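Long-range contact in esterase (Uncultured bacterium, PDB 5EGN), which hydrolyses carboxylic esters and degrades N-acyl homoserine lactones, the signal molecules of bacterial quorum sensing: residues 114-118 against 241-245. The protein carries 2 engineered substitutions. Sequence-based numbering, arbitrary orientation.
Sequences LILSS and GHFYQ
The imidazole of H242 lies against S117, just past the end of strand 110-116. Its CE1 comes within 3.2 Å of the S117 carbonyl O, which approaches the ring obliquely, while ND1 rests 3.5 Å from S117 CB. With CG anti to the backbone N (chi1 -154°), H242 reaches across to this turn, where S117 itself adopts a left-handed backbone conformation (phi 52°). One step back, L116 splits its two methyls: CD1 packs on Y244 CB at 3.6 Å, near the plane of the tyrosine ring and at its edge, and CD2 meets OE1 of the bent Q245 side chain at 3.5 Å. The L116 and Y244 side chains cross at about a right angle. A water bridges the S117 hydroxyl and the 241-245 backbone, hydrogen-bonded to S117 OG (2.7 Å) and weakly to Y244 N (3.2 Å).

This is the C-terminal end of the parallel strands in the central sheet of an alpha/beta hydrolase fold, with strand 110-116 running parallel between strands 87-92 and 206-211. H242, in the loop after strand 233-237, sits where this fold usually carries its triad histidine, consistent with that role: ND1 is hydrogen-bonded to D214 OD2, and its side chain touches S93 of the probable nucleophile elbow. Cut back to an alanine, this position would probably leave the D214 carboxylate without its imidazole mate and a gap beside S117 and S93.

Behind the histidine, F243 lays one ring face over H242 CB, which stands 3.7 Å off the ring plane and away from its centre, and its CZ meets the rim of the imidazole within that ring's plane. F243 also occupies the N-cap position of helix 244-247. Farther out, N92 ties the segments together, its ND2 bonding L116 O and its OD1 taking Q245 NE2, while F252 of helix 249-257 packs against L116.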
loop_
_atom_site.group_PDB
_atom_site.type_symbol
_atom_site.label_atom_id
_atom_site.label_comp_id
_atom_site.label_asym_id
_atom_site.label_seq_id
_atom_site.Cartn_x
_atom_site.Cartn_y
_atom_site.Cartn_z
ATOM N N LEU A 114 11.229 11.353 12.889
ATOM C CA LEU A 114 10.952 12.144 11.698
ATOM C C LEU A 114 9.484 12.549 11.744
ATOM O O LEU A 114 8.597 11.731 11.512
ATOM C CB LEU A 114 11.271 11.373 10.411
ATOM C CG LEU A 114 11.406 12.219 9.133
ATOM C CD1 LEU A 114 12.259 11.510 8.093
ATOM C CD2 LEU A 114 10.054 12.584 8.531
ATOM N N ILE A 115 9.238 13.817 12.058
ATOM C CA ILE A 115 7.884 14.348 12.118
ATOM C C ILE A 115 7.493 14.955 10.776
ATOM O O ILE A 115 8.053 15.971 10.365
ATOM C CB ILE A 115 7.747 15.416 13.218
ATOM C CG1 ILE A 115 8.370 14.921 14.519
ATOM C CG2 ILE A 115 6.286 15.760 13.449
ATOM C CD1 ILE A 115 7.572 13.826 15.177
ATOM N N LEU A 116 6.538 14.331 10.093
ATOM C CA LEU A 116 6.094 14.828 8.794
ATOM C C LEU A 116 4.718 15.475 8.861
ATOM O O LEU A 116 3.725 14.810 9.157
ATOM C CB LEU A 116 6.068 13.702 7.760
ATOM C CG LEU A 116 5.611 14.165 6.374
ATOM C CD1 LEU A 116 6.712 14.957 5.690
ATOM C CD2 LEU A 116 5.165 12.996 5.513
ATOM N N SER A 117 4.678 16.774 8.576
ATOM C CA SER A 117 3.432 17.530 8.466
ATOM C C SER A 117 2.526 17.365 9.683
ATOM O O SER A 117 1.407 16.871 9.567
ATOM C CB SER A 117 2.676 17.116 7.201
ATOM O OG SER A 117 3.485 17.272 6.049
ATOM N N SER A 118 3.008 17.785 10.847
ATOM C CA SER A 118 2.226 17.662 12.070
ATOM C C SER A 118 2.217 18.964 12.862
ATOM O O SER A 118 2.718 19.990 12.401
ATOM C CB SER A 118 2.766 16.526 12.938
ATOM O OG SER A 118 1.862 16.211 13.982
ATOM N N GLY A 241 2.468 19.137 -0.251
ATOM C CA GLY A 241 1.459 19.437 0.750
ATOM C C GLY A 241 1.605 18.576 1.996
ATOM O O GLY A 241 2.621 18.641 2.687
ATOM N N HIS A 242 0.595 17.756 2.276
ATOM C CA HIS A 242 0.532 16.986 3.518
ATOM C C HIS A 242 1.217 15.628 3.413
ATOM O O HIS A 242 1.573 15.027 4.424
ATOM C CB HIS A 242 -0.930 16.788 3.936
ATOM C CG HIS A 242 -1.124 16.586 5.406
ATOM N ND1 HIS A 242 -0.719 17.513 6.344
ATOM C CD2 HIS A 242 -1.696 15.575 6.102
ATOM C CE1 HIS A 242 -1.026 17.078 7.552
ATOM N NE2 HIS A 242 -1.620 15.903 7.433
ATOM N N PHE A 243 1.406 15.147 2.190
ATOM C CA PHE A 243 1.877 13.782 1.994
ATOM C C PHE A 243 3.165 13.702 1.182
ATOM O O PHE A 243 3.162 13.237 0.045
ATOM C CB PHE A 243 0.783 12.952 1.322
ATOM C CG PHE A 243 -0.579 13.152 1.922
ATOM C CD1 PHE A 243 -0.945 12.492 3.083
ATOM C CD2 PHE A 243 -1.493 14.006 1.326
ATOM C CE1 PHE A 243 -2.199 12.677 3.636
ATOM C CE2 PHE A 243 -2.747 14.195 1.873
ATOM C CZ PHE A 243 -3.100 13.532 3.031
ATOM N N TYR A 244 4.265 14.144 1.784
ATOM C CA TYR A 244 5.579 14.103 1.150
ATOM C C TYR A 244 5.961 12.686 0.719
ATOM O O TYR A 244 6.602 12.497 -0.315
ATOM C CB TYR A 244 6.637 14.667 2.103
ATOM C CG TYR A 244 7.979 14.965 1.468
ATOM C CD1 TYR A 244 8.107 15.125 0.095
ATOM C CD2 TYR A 244 9.123 15.084 2.248
ATOM C CE1 TYR A 244 9.333 15.396 -0.483
ATOM C CE2 TYR A 244 10.352 15.354 1.680
ATOM C CZ TYR A 244 10.452 15.509 0.316
ATOM O OH TYR A 244 11.677 15.780 -0.251
ATOM N N GLN A 245 5.558 11.694 1.507
ATOM C CA GLN A 245 5.935 10.311 1.231
ATOM C C GLN A 245 5.220 9.763 -0.002
ATOM O O GLN A 245 5.625 8.744 -0.559
ATOM C CB GLN A 245 5.650 9.417 2.443
ATOM C CG GLN A 245 4.192 9.027 2.626
ATOM C CD GLN A 245 3.409 10.037 3.438
ATOM O OE1 GLN A 245 3.383 11.223 3.117
ATOM N NE2 GLN A 245 2.769 9.569 4.504
HETATM O O HOH W 1 4.079 16.856 3.428
#